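Probable hydrogenase nickel incorporation protein hypB (Methanocaldococcus jannaschii, PDB 2HF9) binds GTP, which it probably hydrolyses slowly, and, as in related maturation factors, probably serves the insertion of nickel into the metal centre of [NiFe] hydrogenases. Local coordinates at residues D60-K65 and F217-V222; A69-D74 and H105-A110; G128-P133 and R143-S148. All coordinates share one frame; numbering follows the deposited sequence.

Contact 1: residues D60-K65 and F217-V222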
# COMPACT_ATOMS: atom_id res chain seq x y z
N ASP A 60 -14.46 20.14 5.18
CA ASP A 60 -14.32 21.56 5.50
C ASP A 60 -14.94 22.48 4.44
O ASP A 60 -15.57 23.48 4.77
CB ASP A 60 -12.85 21.94 5.66
CG ASP A 60 -12.24 21.38 6.93
OD1 ASP A 60 -12.96 20.78 7.74
OD2 ASP A 60 -11.01 21.55 7.12
N ASN A 61 -14.76 22.11 3.18
CA ASN A 61 -15.12 23.00 2.09
C ASN A 61 -16.51 22.76 1.49
O ASN A 61 -17.00 23.57 0.71
CB ASN A 61 -14.00 23.03 1.04
CG ASN A 61 -12.75 23.74 1.56
OD1 ASN A 61 -12.74 24.96 1.70
ND2 ASN A 61 -11.72 22.96 1.88
N LEU A 62 -17.15 21.67 1.90
CA LEU A 62 -18.48 21.32 1.38
C LEU A 62 -19.57 21.29 2.44
O LEU A 62 -20.76 21.21 2.10
CB LEU A 62 -18.43 19.97 0.64
CG LEU A 62 -17.66 19.88 -0.68
CD1 LEU A 62 -17.47 18.42 -1.09
CD2 LEU A 62 -18.35 20.68 -1.77
N LYS A 63 -19.19 21.37 3.71
CA LYS A 63 -20.15 21.21 4.82
C LYS A 63 -21.18 22.34 4.91
O LYS A 63 -22.23 22.17 5.53
CB LYS A 63 -19.44 21.00 6.16
CG LYS A 63 -18.62 22.18 6.66
CD LYS A 63 -17.86 21.80 7.92
CE LYS A 63 -17.22 23.01 8.57
NZ LYS A 63 -16.40 22.60 9.75
N ASP A 64 -20.89 23.47 4.28
CA ASP A 64 -21.82 24.61 4.23
C ASP A 64 -22.98 24.35 3.26
O ASP A 64 -24.05 24.94 3.39
CB ASP A 64 -21.09 25.90 3.83
CG ASP A 64 -20.45 25.81 2.45
OD1 ASP A 64 -19.25 25.50 2.36
OD2 ASP A 64 -21.16 26.05 1.44
N LYS A 65 -22.73 23.45 2.31
CA LYS A 65 -23.67 23.16 1.23
C LYS A 65 -24.30 21.78 1.42
O LYS A 65 -25.45 21.57 1.03
CB LYS A 65 -22.92 23.22 -0.11
CG LYS A 65 -23.80 23.14 -1.35
CD LYS A 65 -22.97 23.50 -2.58
CE LYS A 65 -23.74 23.24 -3.85
NZ LYS A 65 -22.89 23.51 -5.05
N PHE A 217 -15.11 17.70 -9.48
CA PHE A 217 -15.51 16.30 -9.68
C PHE A 217 -16.65 15.90 -8.74
O PHE A 217 -17.61 15.26 -9.18
CB PHE A 217 -14.33 15.34 -9.51
CG PHE A 217 -14.72 13.89 -9.59
CD1 PHE A 217 -14.88 13.26 -10.82
CD2 PHE A 217 -14.97 13.15 -8.43
CE1 PHE A 217 -15.26 11.92 -10.91
CE2 PHE A 217 -15.36 11.81 -8.51
CZ PHE A 217 -15.50 11.20 -9.75
N ILE A 218 -16.54 16.27 -7.46
CA ILE A 218 -17.57 15.94 -6.47
C ILE A 218 -18.92 16.53 -6.89
O ILE A 218 -19.94 15.82 -6.93
CB ILE A 218 -17.20 16.42 -5.03
CG1 ILE A 218 -15.87 15.80 -4.54
CG2 ILE A 218 -18.34 16.14 -4.04
CD1 ILE A 218 -15.86 14.28 -4.40
N GLU A 219 -18.92 17.82 -7.23
CA GLU A 219 -20.15 18.54 -7.60
C GLU A 219 -20.78 18.01 -8.88
O GLU A 219 -22.00 17.82 -8.94
CB GLU A 219 -19.88 20.04 -7.71
CG GLU A 219 -19.58 20.72 -6.37
CD GLU A 219 -20.82 21.04 -5.55
OE1 GLU A 219 -21.92 20.53 -5.87
OE2 GLU A 219 -20.69 21.81 -4.59
N LYS A 220 -19.96 17.78 -9.91
CA LYS A 220 -20.40 17.18 -11.17
C LYS A 220 -21.04 15.81 -10.95
O LYS A 220 -22.09 15.51 -11.54
CB LYS A 220 -19.23 17.07 -12.15
CG LYS A 220 -19.60 16.53 -13.54
CD LYS A 220 -18.38 16.53 -14.46
CE LYS A 220 -18.74 16.04 -15.86
NZ LYS A 220 -18.86 14.56 -15.94
N SER A 221 -20.42 15.00 -10.09
CA SER A 221 -20.92 13.67 -9.76
C SER A 221 -22.30 13.72 -9.10
O SER A 221 -23.18 12.93 -9.42
CB SER A 221 -19.94 12.93 -8.85
OG SER A 221 -18.71 12.71 -9.51
N VAL A 222 -22.47 14.67 -8.17
CA VAL A 222 -23.75 14.88 -7.50
C VAL A 222 -24.84 15.23 -8.52
O VAL A 222 -25.92 14.64 -8.52
CB VAL A 222 -23.65 15.97 -6.39
CG1 VAL A 222 -25.02 16.31 -5.81
CG2 VAL A 222 -22.72 15.51 -5.27

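Contact 2: residues A69-D74 and H105-A110. With ZN (zinc ion), chain D.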
# COMPACT_ATOMS: atom_id res chain seq x y z
N ALA A 69 -21.51 12.54 5.78
CA ALA A 69 -21.18 11.40 6.63
C ALA A 69 -19.97 10.69 6.05
O ALA A 69 -19.70 10.78 4.85
CB ALA A 69 -22.36 10.44 6.71
N CYS A 70 -19.24 9.99 6.92
CA CYS A 70 -18.11 9.17 6.50
C CYS A 70 -18.18 7.75 7.05
O CYS A 70 -18.74 7.50 8.12
CB CYS A 70 -16.79 9.79 6.94
SG CYS A 70 -16.50 11.44 6.29
N ILE A 71 -17.60 6.83 6.28
CA ILE A 71 -17.29 5.49 6.74
C ILE A 71 -15.78 5.35 6.62
O ILE A 71 -15.22 5.51 5.53
CB ILE A 71 -18.02 4.40 5.90
CG1 ILE A 71 -19.53 4.44 6.16
CG2 ILE A 71 -17.46 3.00 6.21
CD1 ILE A 71 -20.38 3.72 5.10
N ALA A 72 -15.12 5.08 7.74
CA ALA A 72 -13.67 4.94 7.78
C ALA A 72 -13.30 3.51 8.12
O ALA A 72 -13.48 3.06 9.25
CB ALA A 72 -13.07 5.91 8.78
N GLY A 73 -12.78 2.79 7.12
CA GLY A 73 -12.35 1.42 7.31
C GLY A 73 -10.84 1.28 7.32
O GLY A 73 -10.16 1.76 6.42
N ASP A 74 -10.33 0.63 8.36
CA ASP A 74 -8.91 0.25 8.44
C ASP A 74 -8.74 -0.76 9.56
O ASP A 74 -9.69 -1.01 10.31
CB ASP A 74 -8.03 1.48 8.68
CG ASP A 74 -6.57 1.25 8.30
OD1 ASP A 74 -6.25 0.22 7.66
OD2 ASP A 74 -5.74 2.10 8.66
N HIS A 105 -21.28 -5.65 1.76
CA HIS A 105 -21.94 -6.21 2.93
C HIS A 105 -21.67 -5.38 4.19
O HIS A 105 -22.61 -4.94 4.86
CB HIS A 105 -21.52 -7.67 3.14
CG HIS A 105 -22.13 -8.32 4.34
ND1 HIS A 105 -21.39 -8.96 5.31
CD2 HIS A 105 -23.42 -8.40 4.75
CE1 HIS A 105 -22.19 -9.42 6.25
NE2 HIS A 105 -23.43 -9.09 5.93
N LEU A 106 -20.39 -5.17 4.49
CA LEU A 106 -20.01 -4.39 5.66
C LEU A 106 -20.47 -2.93 5.54
O LEU A 106 -20.95 -2.35 6.52
CB LEU A 106 -18.50 -4.49 5.92
CG LEU A 106 -18.00 -5.50 6.97
CD1 LEU A 106 -18.55 -6.91 6.78
CD2 LEU A 106 -16.47 -5.53 7.00
N VAL A 107 -20.35 -2.37 4.34
CA VAL A 107 -20.82 -1.02 4.05
C VAL A 107 -22.35 -0.92 4.22
O VAL A 107 -22.84 0.05 4.79
CB VAL A 107 -20.37 -0.52 2.64
CG1 VAL A 107 -21.12 0.74 2.22
CG2 VAL A 107 -18.86 -0.28 2.62
N GLY A 108 -23.08 -1.92 3.75
CA GLY A 108 -24.53 -1.99 3.93
C GLY A 108 -24.95 -1.84 5.38
O GLY A 108 -25.86 -1.07 5.70
N HIS A 109 -24.27 -2.57 6.26
CA HIS A 109 -24.54 -2.51 7.70
C HIS A 109 -24.09 -1.20 8.34
O HIS A 109 -24.73 -0.71 9.27
CB HIS A 109 -23.90 -3.70 8.42
CG HIS A 109 -24.64 -4.99 8.19
ND1 HIS A 109 -25.92 -5.19 8.66
CD2 HIS A 109 -24.28 -6.12 7.53
CE1 HIS A 109 -26.32 -6.40 8.30
NE2 HIS A 109 -25.35 -6.98 7.62
N ALA A 110 -23.00 -0.63 7.82
CA ALA A 110 -22.57 0.70 8.26
C ALA A 110 -23.66 1.73 7.98
O ALA A 110 -23.90 2.62 8.81
CB ALA A 110 -21.27 1.09 7.58
ZN ZN D . -25.06 -9.05 6.83

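Contact 3: residues G128-P133 and R143-S148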
# COMPACT_ATOMS: atom_id res chain seq x y z
N GLY A 128 -6.13 0.94 2.70
CA GLY A 128 -5.00 1.30 1.83
C GLY A 128 -4.38 0.10 1.16
O GLY A 128 -3.63 -0.65 1.79
N ASN A 129 -4.68 -0.08 -0.13
CA ASN A 129 -4.30 -1.26 -0.90
C ASN A 129 -4.69 -0.99 -2.35
O ASN A 129 -5.81 -0.56 -2.62
CB ASN A 129 -5.06 -2.50 -0.39
CG ASN A 129 -4.45 -3.82 -0.87
OD1 ASN A 129 -4.36 -4.09 -2.07
ND2 ASN A 129 -4.06 -4.67 0.07
N LEU A 130 -3.76 -1.24 -3.27
CA LEU A 130 -4.02 -1.02 -4.70
C LEU A 130 -4.41 -2.28 -5.47
O LEU A 130 -4.54 -2.25 -6.69
CB LEU A 130 -2.81 -0.35 -5.37
CG LEU A 130 -2.53 1.14 -5.12
CD1 LEU A 130 -1.27 1.56 -5.86
CD2 LEU A 130 -3.71 2.02 -5.53
N ILE A 131 -4.61 -3.39 -4.75
CA ILE A 131 -4.94 -4.67 -5.38
C ILE A 131 -6.40 -5.09 -5.14
O ILE A 131 -7.21 -5.05 -6.08
CB ILE A 131 -3.94 -5.80 -4.97
CG1 ILE A 131 -2.58 -5.59 -5.64
CG2 ILE A 131 -4.46 -7.17 -5.36
CD1 ILE A 131 -1.60 -4.80 -4.82
N CYS A 132 -6.72 -5.46 -3.90
CA CYS A 132 -8.02 -6.07 -3.57
C CYS A 132 -9.27 -5.22 -3.81
O CYS A 132 -10.27 -5.74 -4.31
CB CYS A 132 -8.04 -6.55 -2.12
SG CYS A 132 -6.60 -7.45 -1.56
N PRO A 133 -9.24 -3.92 -3.42
CA PRO A 133 -10.45 -3.11 -3.58
C PRO A 133 -10.95 -2.96 -5.02
O PRO A 133 -12.11 -2.59 -5.23
CB PRO A 133 -10.02 -1.74 -3.02
CG PRO A 133 -8.88 -2.04 -2.11
CD PRO A 133 -8.15 -3.15 -2.80
N ARG A 143 -15.93 6.13 -7.77
CA ARG A 143 -14.72 5.60 -7.18
C ARG A 143 -13.56 6.55 -7.42
O ARG A 143 -13.35 7.02 -8.55
CB ARG A 143 -14.43 4.21 -7.75
CG ARG A 143 -15.46 3.17 -7.31
CD ARG A 143 -15.49 1.95 -8.23
NE ARG A 143 -14.27 1.14 -8.15
CZ ARG A 143 -14.05 0.18 -7.26
NH1 ARG A 143 -14.96 -0.10 -6.33
NH2 ARG A 143 -12.91 -0.50 -7.28
N ILE A 144 -12.83 6.86 -6.36
CA ILE A 144 -11.69 7.76 -6.43
C ILE A 144 -10.44 7.00 -6.00
O ILE A 144 -10.42 6.41 -4.92
CB ILE A 144 -11.89 9.02 -5.53
CG1 ILE A 144 -13.15 9.79 -5.96
CG2 ILE A 144 -10.64 9.92 -5.55
CD1 ILE A 144 -13.57 10.91 -5.03
N VAL A 145 -9.42 6.98 -6.86
CA VAL A 145 -8.15 6.36 -6.50
C VAL A 145 -7.12 7.46 -6.25
O VAL A 145 -6.83 8.28 -7.13
CB VAL A 145 -7.64 5.34 -7.55
CG1 VAL A 145 -6.25 4.81 -7.17
CG2 VAL A 145 -8.61 4.18 -7.68
N VAL A 146 -6.59 7.49 -5.03
CA VAL A 146 -5.57 8.44 -4.64
C VAL A 146 -4.22 7.73 -4.58
O VAL A 146 -4.03 6.81 -3.79
CB VAL A 146 -5.87 9.08 -3.26
CG1 VAL A 146 -4.87 10.20 -2.95
CG2 VAL A 146 -7.30 9.61 -3.21
N ILE A 147 -3.30 8.15 -5.43
CA ILE A 147 -1.91 7.75 -5.29
C ILE A 147 -1.09 9.01 -5.11
O ILE A 147 -1.60 10.12 -5.26
CB ILE A 147 -1.38 6.88 -6.47
CG1 ILE A 147 -1.51 7.60 -7.83
CG2 ILE A 147 -1.99 5.46 -6.42
CD1 ILE A 147 -2.88 7.51 -8.50
N SER A 148 0.18 8.85 -4.76
CA SER A 148 1.00 10.03 -4.54
C SER A 148 2.38 9.89 -5.14
O SER A 148 2.87 8.77 -5.35
CB SER A 148 1.06 10.37 -3.05
OG SER A 148 1.87 9.45 -2.34

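Contact 1: residues D60-K65 and F217-V222
K65 NZ meets the carboxylate of E219 in a salt bridge that joins two helical elements of this P-loop GTPase fold: the C-terminal end of helix 51-62 with the turn after it, and the last helix, 211-224. K65 NZ lies 2.8 Å from E219 OE2 and approaches from above the carboxylate plane, 45° out of it. An extended K65 chain, with CG anti to the backbone N (chi1 -171°), carries the charge across, while a bend at chi2 (-81°) brings the E219 carboxylate to meet it. E219 OE1, 3.2 Å from K65 NZ, is hydrogen-bonded to Y66 OH, so both oxygens of the group are engaged. K65 N donates to L62 O (3.0 Å).

Beside the ion pair, L62 CD1 makes an apolar contact with I218 CG2 at 3.8 Å, while L62 CD2 reaches the carboxylate atom E219 OE2. L62 also packs on L121 of strand 121-125 and I218 on F41 of strand 39-45, so both helices lie against the central sheet.

On the final helix F217 O takes S221 N (3.0 Å) and S221 OG (2.8 Å) from opposite faces of its plane, and S221 OG sits 3.5 Å above the F217 ring, over its centre.

Contact 2: residues A69-D74 and H105-A110
I71 meets A110 and V107 through aliphatic groups alone; no hydrogen bond crosses between 69-74 and 105-110. The nearest approach is from I71 CD1 to A110 CB, 3.7 Å, with I71 CG1 following at 4.0 Å from the same methyl. V107 adds the looser flank: its CG1 stands 4.2 Å from I71 CD1. Because I71 CG1 lies anti to the carbonyl carbon (chi1 -69°) and chi2 is extended, CD1 is the atom that reaches the helix. The small A110 side chain is matched by a short separation of the backbones, 7.3 Å between I71 CA and A110 CA. All three residues are buried, and the layer continues through I71 on L94, V107 on I124 and A110 on V92.

Backbone hydrogen bonds fix the two partners separately. The strand is bonded on both flanks, A69 and I71 to strand 121-125 and C70 to strand 90-95, as expected within a parallel sheet. Helix 104-111 belongs to the beta-alpha-beta crossover from strand 90-95 to strand 121-125, and strand 68-74 lies between those two in the sheet, so the crossing helix packs over it. In the helix A110 N donates to L106 O (3.0 Å).

Metal coordination occupies another side of the helix. H105 NE2 binds the zinc ion at 1.9 Å and H109 NE2 binds it at 2.2 Å, an i, i+4 pair one helical turn apart. With its CG anti to the backbone N (chi1 179°), H105 brings NE2 to the ion that H109 also holds. On the other nitrogen of the H109 ring, ND1 is hydrogen-bonded to E112 OE1, a second-shell contact consistent with a fixed ring rotation.

Contact 3: residues G128-P133 and R143-S148
L130 and V145 mark the nearest backbone approach, 8.6 Å between their CA atoms, as the irregular loop 128-133 passes over strand 142-148 of the parallel sheet. L130 CD2 lies 3.9 Å from I147 CG2 and 4.1 Å from V145 CG1, the leucine crossing I147 at about a right angle. At the other end R143 NH2 donates to P133 O (3.0 Å, N-H...O 171°). The oxygen lies at the guanidinium edge, nearly in its plane, whereas the donor stands 35° above the P133 carbonyl plane. A bend at chi3 (68°) turns the arginine toward the loop, and NH2 also bonds T165 OG1. Were R143 an alanine, P133 O and T165 OG1 would probably lose their shared donor, leaving this loop end less restrained.

N129 forms an Asx turn: its OD1 accepts I131 N at 2.8 Å in the carbonyl plane, and C132 N at 3.3 Å from above it. The two bonds hold the backbone from N129 to zinc ligand C132 in a compact turn. The loop also faces the second subunit, L130 packing on I47 of that chain. Here C132 SG is bonded to C100 SG, which implies an oxidised state with neither sulfur available as a thiolate for metal.

How the contacts relate
The three contacts lie around one parallel sheet, their centres 16 to 21 Å apart. Contact 1 and contact 3 touch at I144 of strand 142-148: F217 CE2 is 3.9 Å from I144 CG1, and I218 CD1 is 4.1 Å from I144 CD1. Contact 2 adjoins contact 1 in sequence, since helix 51-62 leads into strand 68-74, but does not touch contact 3, whose nearest atoms are about 5 Å away. Toward the nucleotide, contact 3 comes nearer: the side chain of L130 is about 8 Å from the bound GTP analogue, that of I71 about 12 Å. The zinc ligand H101 lies close to contact 3, its side chain about 4 Å from that of P133, and about 9 Å from that of V107 in contact 2.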